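Local coordinates for methyl-accepting chemotaxis protein (Vibrio parahaemolyticus, PDB 4EXO), which is probably a chemotaxis receptor whose periplasmic single Cache (PAS-like) domain binds small ligands, here pyruvate, to inform a signalling pathway inside the cell, at residues Met52-Asp57 against Thr140-Asp145; Pro31-Asp36 against Tyr130-Asp135; Tyr84-Glu89 against Phe111-Pro116; Asp57-Ala62 against His72-Ser77. All coordinates share one frame; numbering follows the deposited sequence. Where two conformers were deposited one is given.

Interaction 1. Residues Met52-Asp57 against Thr140-Asp145; sequences MRFESD and TGIYID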
# COMPACT_ATOMS: atom_id res chain seq x y z
N MSE A 52 3.75 -7.11 4.27
CA MSE A 52 2.92 -5.91 4.10
C MSE A 52 1.60 -5.88 4.88
O MSE A 52 0.85 -6.88 4.95
CB MSE A 52 2.63 -5.66 2.60
CG MSE A 52 3.89 -5.24 1.87
SE MSE A 52 3.69 -5.21 -0.06
CE MSE A 52 2.69 -3.61 -0.12
N ARG A 53 1.32 -4.71 5.46
CA ARG A 53 0.01 -4.48 6.11
C ARG A 53 -0.49 -3.09 5.80
O ARG A 53 0.31 -2.14 5.77
CB ARG A 53 0.14 -4.59 7.65
CG ARG A 53 0.65 -5.94 8.14
CD ARG A 53 -0.48 -7.01 8.09
NE ARG A 53 -0.02 -8.25 8.74
CZ ARG A 53 0.86 -9.09 8.21
NH1 ARG A 53 1.37 -8.87 6.99
NH2 ARG A 53 1.19 -10.20 8.88
N PHE A 54 -1.81 -2.94 5.59
CA PHE A 54 -2.40 -1.60 5.62
C PHE A 54 -3.19 -1.31 6.91
O PHE A 54 -3.66 -0.18 7.12
CB PHE A 54 -3.24 -1.31 4.36
CG PHE A 54 -4.36 -2.32 4.08
CD1 PHE A 54 -5.62 -2.16 4.64
CD2 PHE A 54 -4.14 -3.40 3.25
CE1 PHE A 54 -6.68 -3.10 4.37
CE2 PHE A 54 -5.20 -4.35 2.96
CZ PHE A 54 -6.45 -4.18 3.54
N GLU A 55 -3.33 -2.34 7.74
CA GLU A 55 -3.83 -2.28 9.12
C GLU A 55 -3.64 -3.71 9.66
O GLU A 55 -3.24 -4.62 8.94
CB GLU A 55 -5.29 -1.84 9.20
CG GLU A 55 -6.27 -2.72 8.39
CD GLU A 55 -7.72 -2.25 8.49
OE1 GLU A 55 -8.31 -2.36 9.59
OE2 GLU A 55 -8.28 -1.79 7.47
N SER A 56 -3.90 -3.90 10.95
CA SER A 56 -3.71 -5.22 11.55
C SER A 56 -4.45 -6.33 10.80
O SER A 56 -3.92 -7.46 10.63
CB SER A 56 -4.11 -5.21 13.03
OG SER A 56 -3.10 -4.53 13.77
N ASP A 57 -5.63 -5.99 10.27
CA ASP A 57 -6.45 -6.99 9.55
C ASP A 57 -6.26 -6.92 8.03
O ASP A 57 -7.03 -7.52 7.30
CB ASP A 57 -7.92 -6.75 9.87
CG ASP A 57 -8.27 -7.14 11.31
OD1 ASP A 57 -7.80 -8.20 11.76
OD2 ASP A 57 -9.00 -6.38 11.98
N THR A 140 -6.46 -9.53 -1.23
CA THR A 140 -6.49 -8.96 0.10
C THR A 140 -7.97 -8.69 0.38
O THR A 140 -8.85 -9.18 -0.35
CB THR A 140 -5.60 -7.66 0.22
OG1 THR A 140 -5.68 -7.18 1.58
CG2 THR A 140 -6.11 -6.55 -0.71
N GLY A 141 -8.28 -7.94 1.43
CA GLY A 141 -9.70 -7.74 1.77
C GLY A 141 -9.89 -6.75 2.90
O GLY A 141 -8.92 -6.38 3.57
N ILE A 142 -11.12 -6.30 3.07
CA ILE A 142 -11.51 -5.46 4.22
C ILE A 142 -12.63 -6.17 4.97
O ILE A 142 -13.50 -6.80 4.34
CB ILE A 142 -11.95 -4.06 3.74
CG1 ILE A 142 -10.76 -3.35 3.07
CG2 ILE A 142 -12.51 -3.21 4.87
CD1 ILE A 142 -11.08 -1.98 2.56
N TYR A 143 -12.64 -6.09 6.30
CA TYR A 143 -13.70 -6.78 7.07
C TYR A 143 -14.92 -5.88 7.20
O TYR A 143 -14.80 -4.68 7.38
CB TYR A 143 -13.16 -7.27 8.42
CG TYR A 143 -12.16 -8.41 8.20
CD1 TYR A 143 -12.60 -9.75 8.23
CD2 TYR A 143 -10.83 -8.16 7.89
CE1 TYR A 143 -11.72 -10.80 7.98
CE2 TYR A 143 -9.94 -9.21 7.64
CZ TYR A 143 -10.38 -10.51 7.69
OH TYR A 143 -9.50 -11.55 7.45
N ILE A 144 -16.11 -6.44 7.04
CA ILE A 144 -17.30 -5.59 6.97
C ILE A 144 -18.21 -5.74 8.19
O ILE A 144 -19.30 -5.14 8.22
CB ILE A 144 -18.09 -5.77 5.66
CG1 ILE A 144 -18.38 -7.24 5.37
CG2 ILE A 144 -17.31 -5.18 4.46
CD1 ILE A 144 -19.10 -7.41 4.06
N ASP A 145 -17.76 -6.50 9.18
CA ASP A 145 -18.55 -6.68 10.42
C ASP A 145 -19.06 -5.38 11.06
O ASP A 145 -20.12 -5.39 11.70
CB ASP A 145 -17.91 -7.65 11.44
CG ASP A 145 -16.40 -7.43 11.65
OD1 ASP A 145 -15.71 -6.76 10.85
OD2 ASP A 145 -15.89 -7.98 12.66
O HOH W 1 -7.03 -8.18 4.64
O HOH W 2 -8.84 -5.21 6.31
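Phe-54 and Asp-57, in the loop between helix 42-51 and strand 61-63, meet strand 136-143 near its end. Ahead of them Arg-53 folds back on its own loop, NH1 giving a hydrogen bond to Met-52 O (2.9 Å) and another to Lys-50 O, while its backbone N binds Thr-27 OG1 of the second subunit. Phe-54 has CG between its backbone N and carbonyl carbon (chi1 56°), and its ring presents an edge to the strand. Thr-140 OG1 lies near the ring plane, 3.2 Å from Phe-54 CE2, and Gly-141 O lies there too, 3.3 Å from Phe-54 CZ. The ring also stacks on Tyr-21 of helix 2-28, so this side chain sits between helix 2-28 and the antiparallel sheet of the Cache fold, the PAS-like core of this sensor domain. Thr-140 OG1 has its hydrogen-bond partner elsewhere, at Tyr-59 O. Further on, no direct hydrogen bond joins Asp-57 to the strand; two waters span the gap between carbonyls. Water 1 donates to Asp-57 O (2.7 Å) and to Gly-141 O (2.8 Å), whereas water 2 donates to the same pair with a weak bond on the Asp-57 side. Asp-57 O also faces the edge of the Tyr-143 ring, 3.4 Å from Tyr-143 CE2, and Asp-57 CB packs 3.8 Å from Tyr-143 CD2. The Asp-57 carboxylate binds Thr-117 OG1 through OD2, and the Tyr-143 hydroxyl is hydrogen-bonded to His-114 O.

Interaction 2. Residues Pro31-Asp36 against Tyr130-Asp135; sequences PLYDSD and YLQKWD
Tyr-33 drives the edge of its ring into the face of Trp-134, CD1 standing 3.7 Å above the indole plane and over its centre. The pair is a T-shaped (edge-to-face) stack, with the planes at 82° and the centroid of the indole six-membered ring 5.1 Å from that of the phenol. It joins short helix 30-34 to the turn linking strands 120-131 and 136-143, a beta hairpin in the Cache sheet, at the end of the domain away from the pyruvate. CG of Tyr-33 is anti to its backbone N (chi1 -170°), and the two aromatic side chains run antiparallel to each other. The phenol reaches the hairpin, where its OH accepts a hydrogen bond from Lys-133 N (3.0 Å) and touches Leu-131 CB. Lys-133 runs back over the Tyr-33 ring with CE over one face, in a cation-pi contact that places NZ 4.9 Å from the ring centroid. A bend at chi3 precedes the ammonium group, which donates to Tyr-33 O (2.8 Å) near the end of the helix and to water 3, itself a donor to Asp-34 OD1. Asp-34 OD2 has a salt bridge to Lys-30. At the indole N-H, the Asp-36 carboxylate is fixed by Gly-39 N, Asn-41 N and Ser-40 OG, while Ala-45 of helix 42-51 packs on Trp-134. Trp-134 NE1 meets Asp-36 OD2 at 2.9 Å in a nearly straight bond (172°), approaching from above the carboxylate plane while OD2 lies close to the plane of the indole.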
# COMPACT_ATOMS: atom_id res chain seq x y z
N PRO A 31 9.70 -5.20 -9.74
CA PRO A 31 11.11 -5.43 -10.17
C PRO A 31 11.42 -6.92 -10.21
O PRO A 31 11.98 -7.42 -11.19
CB PRO A 31 11.93 -4.77 -9.06
CG PRO A 31 11.01 -3.67 -8.54
CD PRO A 31 9.63 -4.28 -8.58
N LEU A 32 10.98 -7.64 -9.17
CA LEU A 32 11.16 -9.10 -9.11
C LEU A 32 10.36 -9.87 -10.16
O LEU A 32 10.90 -10.77 -10.83
CB LEU A 32 10.80 -9.59 -7.71
CG LEU A 32 11.71 -9.22 -6.54
CD1 LEU A 32 10.99 -9.48 -5.20
CD2 LEU A 32 13.04 -9.96 -6.57
N TYR A 33 9.08 -9.52 -10.30
CA TYR A 33 8.18 -10.16 -11.24
C TYR A 33 8.71 -10.00 -12.67
O TYR A 33 8.79 -10.98 -13.41
CB TYR A 33 6.80 -9.52 -11.14
CG TYR A 33 5.67 -10.21 -11.88
CD1 TYR A 33 5.18 -11.46 -11.45
CD2 TYR A 33 5.03 -9.59 -12.96
CE1 TYR A 33 4.10 -12.09 -12.09
CE2 TYR A 33 3.95 -10.22 -13.62
CZ TYR A 33 3.50 -11.47 -13.17
OH TYR A 33 2.42 -12.07 -13.80
N ASP A 34 9.06 -8.76 -13.03
CA ASP A 34 9.52 -8.44 -14.38
C ASP A 34 10.84 -9.15 -14.74
O ASP A 34 10.99 -9.61 -15.87
CB ASP A 34 9.64 -6.92 -14.58
CG ASP A 34 8.28 -6.23 -14.70
OD1 ASP A 34 7.24 -6.91 -14.82
OD2 ASP A 34 8.23 -4.99 -14.67
N SER A 35 11.77 -9.25 -13.78
CA SER A 35 13.08 -9.88 -13.99
C SER A 35 13.14 -11.38 -13.69
O SER A 35 14.23 -11.98 -13.74
CB SER A 35 14.15 -9.17 -13.15
OG SER A 35 13.99 -9.44 -11.77
N ASP A 36 12.00 -11.98 -13.37
CA ASP A 36 11.97 -13.38 -12.98
C ASP A 36 12.39 -14.30 -14.13
O ASP A 36 12.03 -14.06 -15.29
CB ASP A 36 10.56 -13.75 -12.53
CG ASP A 36 10.46 -15.18 -12.08
OD1 ASP A 36 11.05 -15.51 -11.03
OD2 ASP A 36 9.79 -15.99 -12.78
N TYR A 130 -5.09 -11.32 -10.95
CA TYR A 130 -4.37 -12.51 -11.44
C TYR A 130 -3.02 -12.11 -12.04
O TYR A 130 -2.96 -11.18 -12.88
CB TYR A 130 -5.24 -13.24 -12.48
CG TYR A 130 -4.60 -14.52 -13.00
CD1 TYR A 130 -4.14 -15.50 -12.11
CD2 TYR A 130 -4.45 -14.75 -14.37
CE1 TYR A 130 -3.55 -16.68 -12.57
CE2 TYR A 130 -3.86 -15.92 -14.85
CZ TYR A 130 -3.40 -16.88 -13.95
OH TYR A 130 -2.81 -18.05 -14.39
N LEU A 131 -1.96 -12.75 -11.57
CA LEU A 131 -0.59 -12.52 -12.02
C LEU A 131 -0.13 -13.74 -12.83
O LEU A 131 0.38 -14.74 -12.28
CB LEU A 131 0.34 -12.31 -10.82
CG LEU A 131 0.09 -11.06 -9.97
CD1 LEU A 131 1.07 -11.08 -8.79
CD2 LEU A 131 0.31 -9.80 -10.81
N GLN A 132 -0.36 -13.69 -14.13
CA GLN A 132 -0.34 -14.93 -14.91
C GLN A 132 1.03 -15.63 -14.99
O GLN A 132 1.09 -16.86 -15.09
CB GLN A 132 -0.91 -14.68 -16.31
CG GLN A 132 -0.13 -13.64 -17.09
CD GLN A 132 1.02 -14.25 -17.91
OE1 GLN A 132 1.16 -15.49 -18.02
NE2 GLN A 132 1.86 -13.38 -18.46
N LYS A 133 2.11 -14.85 -14.93
CA LYS A 133 3.47 -15.40 -15.08
C LYS A 133 3.77 -16.43 -14.01
O LYS A 133 4.39 -17.45 -14.28
CB LYS A 133 4.52 -14.29 -14.99
CG LYS A 133 5.95 -14.79 -15.26
CD LYS A 133 7.00 -13.65 -15.15
CE LYS A 133 6.71 -12.49 -16.05
NZ LYS A 133 7.91 -11.56 -16.01
N TRP A 134 3.27 -16.17 -12.80
CA TRP A 134 3.41 -17.08 -11.67
C TRP A 134 2.17 -17.94 -11.34
O TRP A 134 2.23 -18.76 -10.41
CB TRP A 134 3.82 -16.27 -10.45
CG TRP A 134 5.21 -15.76 -10.56
CD1 TRP A 134 6.16 -16.15 -11.49
CD2 TRP A 134 5.84 -14.81 -9.72
NE1 TRP A 134 7.33 -15.47 -11.27
CE2 TRP A 134 7.16 -14.64 -10.19
CE3 TRP A 134 5.40 -14.07 -8.62
CZ2 TRP A 134 8.06 -13.77 -9.57
CZ3 TRP A 134 6.30 -13.20 -8.01
CH2 TRP A 134 7.61 -13.05 -8.49
N ASP A 135 1.09 -17.77 -12.11
CA ASP A 135 -0.23 -18.34 -11.83
C ASP A 135 -0.61 -18.03 -10.37
O ASP A 135 -0.98 -18.94 -9.62
CB ASP A 135 -0.26 -19.87 -12.08
CG ASP A 135 -1.65 -20.45 -12.03
OD1 ASP A 135 -2.61 -19.79 -12.50
OD2 ASP A 135 -1.81 -21.61 -11.52
O HOH W 3 6.69 -9.12 -16.54

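Interaction 3. Residues Tyr84-Glu89 against Phe111-Pro116; sequences YDLKDE and FSWHKP. With PYR (pyruvic acid), chain B.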
# COMPACT_ATOMS: atom_id res chain seq x y z
N TYR A 84 -9.16 -25.56 -2.82
CA TYR A 84 -10.15 -25.34 -3.89
C TYR A 84 -11.60 -25.63 -3.45
O TYR A 84 -12.53 -24.87 -3.79
CB TYR A 84 -9.79 -26.14 -5.15
CG TYR A 84 -10.60 -25.64 -6.33
CD1 TYR A 84 -10.21 -24.49 -7.02
CD2 TYR A 84 -11.80 -26.26 -6.69
CE1 TYR A 84 -10.98 -24.00 -8.10
CE2 TYR A 84 -12.60 -25.77 -7.76
CZ TYR A 84 -12.17 -24.64 -8.45
OH TYR A 84 -12.92 -24.16 -9.49
N ASP A 85 -11.79 -26.72 -2.69
CA ASP A 85 -13.12 -27.11 -2.21
C ASP A 85 -13.56 -26.41 -0.93
O ASP A 85 -14.65 -26.69 -0.42
CB ASP A 85 -13.20 -28.63 -1.96
CG ASP A 85 -12.88 -29.44 -3.19
OD1 ASP A 85 -13.21 -28.99 -4.31
OD2 ASP A 85 -12.29 -30.55 -3.03
N LEU A 86 -12.72 -25.52 -0.39
CA LEU A 86 -13.06 -24.88 0.89
C LEU A 86 -14.34 -24.01 0.86
O LEU A 86 -14.48 -23.13 -0.00
CB LEU A 86 -11.86 -24.05 1.41
CG LEU A 86 -11.99 -23.31 2.75
CD1 LEU A 86 -10.61 -23.07 3.34
CD2 LEU A 86 -12.72 -21.95 2.59
N LYS A 87 -15.23 -24.21 1.85
CA LYS A 87 -16.41 -23.37 2.00
C LYS A 87 -16.38 -22.59 3.31
O LYS A 87 -15.95 -23.11 4.34
CB LYS A 87 -17.68 -24.22 1.91
CG LYS A 87 -17.90 -24.86 0.49
CD LYS A 87 -19.17 -25.73 0.48
CE LYS A 87 -19.29 -26.63 -0.77
NZ LYS A 87 -19.44 -25.92 -2.07
N ASP A 88 -16.83 -21.34 3.27
CA ASP A 88 -16.99 -20.62 4.55
C ASP A 88 -18.24 -21.11 5.29
O ASP A 88 -18.89 -22.09 4.85
CB ASP A 88 -16.93 -19.10 4.38
CG ASP A 88 -18.20 -18.50 3.71
OD1 ASP A 88 -19.24 -19.22 3.55
OD2 ASP A 88 -18.17 -17.29 3.40
N GLU A 89 -18.57 -20.48 6.42
CA GLU A 89 -19.70 -20.91 7.26
C GLU A 89 -21.06 -20.75 6.56
O GLU A 89 -22.04 -21.35 7.01
CB GLU A 89 -19.73 -20.12 8.59
CG GLU A 89 -20.09 -18.65 8.41
CD GLU A 89 -19.84 -17.82 9.65
OE1 GLU A 89 -18.66 -17.64 10.00
OE2 GLU A 89 -20.84 -17.34 10.24
N PHE A 111 -17.26 -13.04 1.50
CA PHE A 111 -17.13 -14.34 2.18
C PHE A 111 -16.72 -14.04 3.61
O PHE A 111 -16.40 -12.91 3.93
CB PHE A 111 -16.08 -15.25 1.51
CG PHE A 111 -14.68 -14.65 1.42
CD1 PHE A 111 -13.71 -14.99 2.38
CD2 PHE A 111 -14.32 -13.80 0.34
CE1 PHE A 111 -12.38 -14.47 2.28
CE2 PHE A 111 -13.02 -13.27 0.24
CZ PHE A 111 -12.04 -13.59 1.22
N SER A 112 -16.74 -15.06 4.46
CA SER A 112 -16.24 -14.95 5.85
C SER A 112 -14.92 -15.67 5.94
O SER A 112 -14.70 -16.68 5.27
CB SER A 112 -17.23 -15.54 6.84
OG SER A 112 -18.37 -14.71 6.94
N TRP A 113 -14.03 -15.13 6.77
CA TRP A 113 -12.70 -15.67 6.96
C TRP A 113 -12.22 -15.25 8.36
O TRP A 113 -12.71 -14.26 8.96
CB TRP A 113 -11.74 -15.13 5.88
CG TRP A 113 -10.49 -15.97 5.77
CD1 TRP A 113 -9.30 -15.78 6.46
CD2 TRP A 113 -10.30 -17.12 4.93
NE1 TRP A 113 -8.40 -16.76 6.09
CE2 TRP A 113 -8.97 -17.57 5.14
CE3 TRP A 113 -11.12 -17.80 4.00
CZ2 TRP A 113 -8.45 -18.70 4.49
CZ3 TRP A 113 -10.58 -18.92 3.34
CH2 TRP A 113 -9.26 -19.35 3.58
N HIS A 114 -11.24 -15.99 8.87
CA HIS A 114 -10.53 -15.58 10.08
C HIS A 114 -10.17 -14.08 10.00
O HIS A 114 -9.63 -13.61 9.00
CB HIS A 114 -9.25 -16.40 10.20
CG HIS A 114 -8.32 -15.94 11.29
ND1 HIS A 114 -7.25 -15.10 11.04
CD2 HIS A 114 -8.24 -16.28 12.60
CE1 HIS A 114 -6.57 -14.92 12.17
NE2 HIS A 114 -7.14 -15.64 13.12
N LYS A 115 -10.48 -13.34 11.06
CA LYS A 115 -10.12 -11.94 11.16
C LYS A 115 -9.03 -11.80 12.26
O LYS A 115 -9.30 -12.10 13.43
CB LYS A 115 -11.36 -11.13 11.56
CG LYS A 115 -11.11 -9.64 11.75
CD LYS A 115 -12.44 -8.90 12.04
CE LYS A 115 -12.19 -7.41 12.25
NZ LYS A 115 -13.47 -6.64 12.50
N PRO A 116 -7.80 -11.39 11.89
CA PRO A 116 -6.69 -11.40 12.86
C PRO A 116 -7.01 -10.74 14.20
O PRO A 116 -6.69 -11.32 15.25
CB PRO A 116 -5.56 -10.67 12.12
CG PRO A 116 -5.78 -11.15 10.64
CD PRO A 116 -7.33 -11.13 10.51
C PYR B . -8.01 -14.97 3.16
O PYR B . -9.02 -14.14 3.17
OXT PYR B . -7.05 -14.82 4.06
CA PYR B . -7.94 -16.03 2.22
O3 PYR B . -6.91 -16.79 2.29
CB PYR B . -9.00 -16.32 1.17
O HOH W 4 -18.68 -14.57 9.77
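Asp-88 and Ser-112 supply the direct polar link: Ser-112 N donates to Asp-88 OD2 (2.9 Å, 165°), meeting it on the anti side of the carboxylate. CG of Asp-88 sits between its backbone N and carbonyl carbon (chi1 73°), and OD2 also touches Phe-111 CA. The other oxygen, OD1, accepts from Asn-90 N and Val-92 N, so one carboxylate ties its own loop to the edge strand. A looser bridge runs through water 4, bonded to Ser-112 OG and weakly to Glu-89 OE1.

The apolar contact is made by Leu-86, whose CD2 lies 3.8 Å from Trp-113 CZ3, the side chains crossing at about a right angle. The indole also bears on the ligand: pyruvate CA lies 3.4 Å above the Trp-113 plane, over its centre. Phe-111 offers its ring edge instead, CE1 coming within 3.5 Å of pyruvate O. Trp-113 thus connects the loop to the wall of the pyruvate pocket.

Loop 84-89 leads toward helix 94-104, with Leu-86 and Val-94 joined through their backbones, and packs on strand 108-115, whose sheet neighbour is strand 120-131.

Interaction 4. Residues Asp57-Ala62 against His72-Ser77; sequences DGYFFA and HAIKPS. With PYR (pyruvic acid), chain B.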
# COMPACT_ATOMS: atom_id res chain seq x y z
N ASP A 57 -5.63 -5.99 10.27
CA ASP A 57 -6.45 -6.99 9.55
C ASP A 57 -6.26 -6.92 8.03
O ASP A 57 -7.03 -7.52 7.30
CB ASP A 57 -7.92 -6.75 9.87
CG ASP A 57 -8.27 -7.14 11.31
OD1 ASP A 57 -7.80 -8.20 11.76
OD2 ASP A 57 -9.00 -6.38 11.98
N GLY A 58 -5.27 -6.16 7.58
CA GLY A 58 -5.13 -5.82 6.16
C GLY A 58 -3.87 -6.45 5.60
O GLY A 58 -2.78 -5.90 5.78
N TYR A 59 -4.01 -7.60 4.92
CA TYR A 59 -2.86 -8.43 4.52
C TYR A 59 -3.12 -9.14 3.20
O TYR A 59 -4.27 -9.15 2.71
CB TYR A 59 -2.59 -9.51 5.62
CG TYR A 59 -3.77 -10.49 5.76
CD1 TYR A 59 -3.83 -11.65 4.97
CD2 TYR A 59 -4.83 -10.22 6.64
CE1 TYR A 59 -4.91 -12.57 5.08
CE2 TYR A 59 -5.94 -11.12 6.78
CZ TYR A 59 -5.95 -12.30 5.98
OH TYR A 59 -7.01 -13.17 6.09
N PHE A 60 -2.06 -9.73 2.63
CA PHE A 60 -2.16 -10.48 1.37
C PHE A 60 -2.17 -12.00 1.53
O PHE A 60 -1.55 -12.56 2.47
CB PHE A 60 -0.99 -10.15 0.45
CG PHE A 60 -1.03 -8.77 -0.10
CD1 PHE A 60 -1.86 -8.46 -1.18
CD2 PHE A 60 -0.23 -7.77 0.45
CE1 PHE A 60 -1.91 -7.18 -1.72
CE2 PHE A 60 -0.26 -6.45 -0.07
CZ PHE A 60 -1.11 -6.14 -1.15
N PHE A 61 -2.85 -12.65 0.58
CA PHE A 61 -2.79 -14.09 0.39
C PHE A 61 -2.66 -14.34 -1.12
O PHE A 61 -2.98 -13.45 -1.93
CB PHE A 61 -4.08 -14.76 0.96
CG PHE A 61 -5.35 -14.17 0.40
CD1 PHE A 61 -5.81 -14.54 -0.89
CD2 PHE A 61 -6.10 -13.24 1.13
CE1 PHE A 61 -6.99 -13.98 -1.41
CE2 PHE A 61 -7.28 -12.66 0.60
CZ PHE A 61 -7.72 -13.04 -0.67
N ALA A 62 -2.22 -15.53 -1.51
CA ALA A 62 -2.31 -15.90 -2.94
C ALA A 62 -2.57 -17.37 -3.11
O ALA A 62 -2.13 -18.18 -2.26
CB ALA A 62 -1.05 -15.45 -3.72
N HIS A 72 0.55 -17.04 2.44
CA HIS A 72 -0.50 -16.52 3.33
C HIS A 72 0.19 -15.74 4.46
O HIS A 72 1.01 -16.31 5.20
CB HIS A 72 -1.41 -17.65 3.89
CG HIS A 72 -2.74 -17.12 4.34
ND1 HIS A 72 -2.90 -16.38 5.51
CD2 HIS A 72 -3.94 -17.10 3.71
CE1 HIS A 72 -4.17 -16.00 5.60
NE2 HIS A 72 -4.82 -16.42 4.52
N ALA A 73 -0.10 -14.45 4.55
CA ALA A 73 0.61 -13.57 5.50
C ALA A 73 0.33 -13.94 6.96
O ALA A 73 1.19 -13.76 7.82
CB ALA A 73 0.22 -12.09 5.28
N ILE A 74 -0.90 -14.39 7.23
CA ILE A 74 -1.36 -14.65 8.60
C ILE A 74 -1.10 -16.09 9.05
O ILE A 74 -0.70 -16.33 10.21
CB ILE A 74 -2.87 -14.30 8.72
CG1 ILE A 74 -3.12 -12.80 8.36
CG2 ILE A 74 -3.47 -14.65 10.12
CD1 ILE A 74 -2.35 -11.75 9.28
N LYS A 75 -1.39 -17.05 8.17
CA LYS A 75 -1.28 -18.46 8.53
C LYS A 75 -0.42 -19.15 7.47
O LYS A 75 -0.96 -19.81 6.54
CB LYS A 75 -2.68 -19.09 8.61
CG LYS A 75 -2.67 -20.55 9.22
CD LYS A 75 -4.10 -21.10 9.27
CE LYS A 75 -4.12 -22.56 9.81
NZ LYS A 75 -5.56 -22.94 9.93
N PRO A 76 0.91 -19.02 7.59
CA PRO A 76 1.78 -19.58 6.54
C PRO A 76 1.76 -21.11 6.44
O PRO A 76 2.18 -21.64 5.41
CB PRO A 76 3.16 -19.03 6.89
CG PRO A 76 3.09 -18.79 8.39
CD PRO A 76 1.71 -18.27 8.60
N SER A 77 1.24 -21.80 7.46
CA SER A 77 0.97 -23.24 7.39
C SER A 77 -0.07 -23.65 6.32
O SER A 77 -0.15 -24.83 5.97
CB SER A 77 0.61 -23.82 8.77
OG SER A 77 -0.62 -23.32 9.27
C PYR B . -8.01 -14.97 3.16
O PYR B . -9.02 -14.14 3.17
OXT PYR B . -7.05 -14.82 4.06
CA PYR B . -7.94 -16.03 2.22
O3 PYR B . -6.91 -16.79 2.29
CB PYR B . -9.00 -16.32 1.17
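Tyr-59 and His-72 converge on one carboxylate oxygen of the bound pyruvate. Tyr-59 OH donates to OXT (2.6 Å), and His-72 NE2 donates to the same OXT (2.8 Å), with a weak second bond to the keto oxygen O3. The two rings meet obliquely, planes 50° apart, and Tyr-59 CE1 and His-72 CE1 are 3.5 Å apart. Phe-61 adds a flat surface, pyruvate CA lying 3.5 Å above its ring toward the rim; Lys-124 and Tyr-63 complete the polar grip. This is the ligand site of the Cache domain, and two donors on one oxygen would be expected to stabilise its negative charge.

Behind this shell the histidine is oriented by its other nitrogen. His-72 ND1 accepts from Lys-75 N (3.1 Å) and weakly from Ile-74 N, which leaves NE2 as the donor toward pyruvate. Ile-74 covers one face of the tyrosine: CG1 sits over the centre of the Tyr-59 ring, 3.4 Å from its centroid, in a CH-pi contact. Ala-73 CB packs on Tyr-59 CB, while Tyr-143 OH is hydrogen-bonded to the Tyr-59 hydroxyl. The backbones join through Ala-73 N, which donates to Phe-60 O (3.2 Å), and through Phe-61 and His-72, a non-hydrogen-bonded antiparallel pair whose side chains share the pyruvate face; Phe-61 CB touches His-72 CD2.

Strand 61-63 lies between strands 69-72 and 136-143, its Phe-61 bonded through the backbone to Gly-139, while Phe-60 turns to Leu-49 of helix 42-51 and Met-24 of the second subunit.

How the interactions relate
Interactions 1 and 4 are buried and share Asp-57; interaction 1 joins the loop 52-57 to strand 136-143 by ring edges and waters, interaction 4 its continuation to the end of strand 69-72 and the next loop by backbone pairing and side-chain packing around the ligand. Interaction 3 is only partly buried, yet both it and interaction 4 touch pyruvate, from different parts of the fold. The Tyr-143 hydroxyl of interaction 1 probably links the two, and an Asp-145 to Lys-115 salt bridge joins interactions 1 and 3. Interaction 2 touches none of the others; its centre is about 24 Å from that of interaction 1, and its aromatic, lysine and carboxylate chemistry is partly exposed at the hairpin turn.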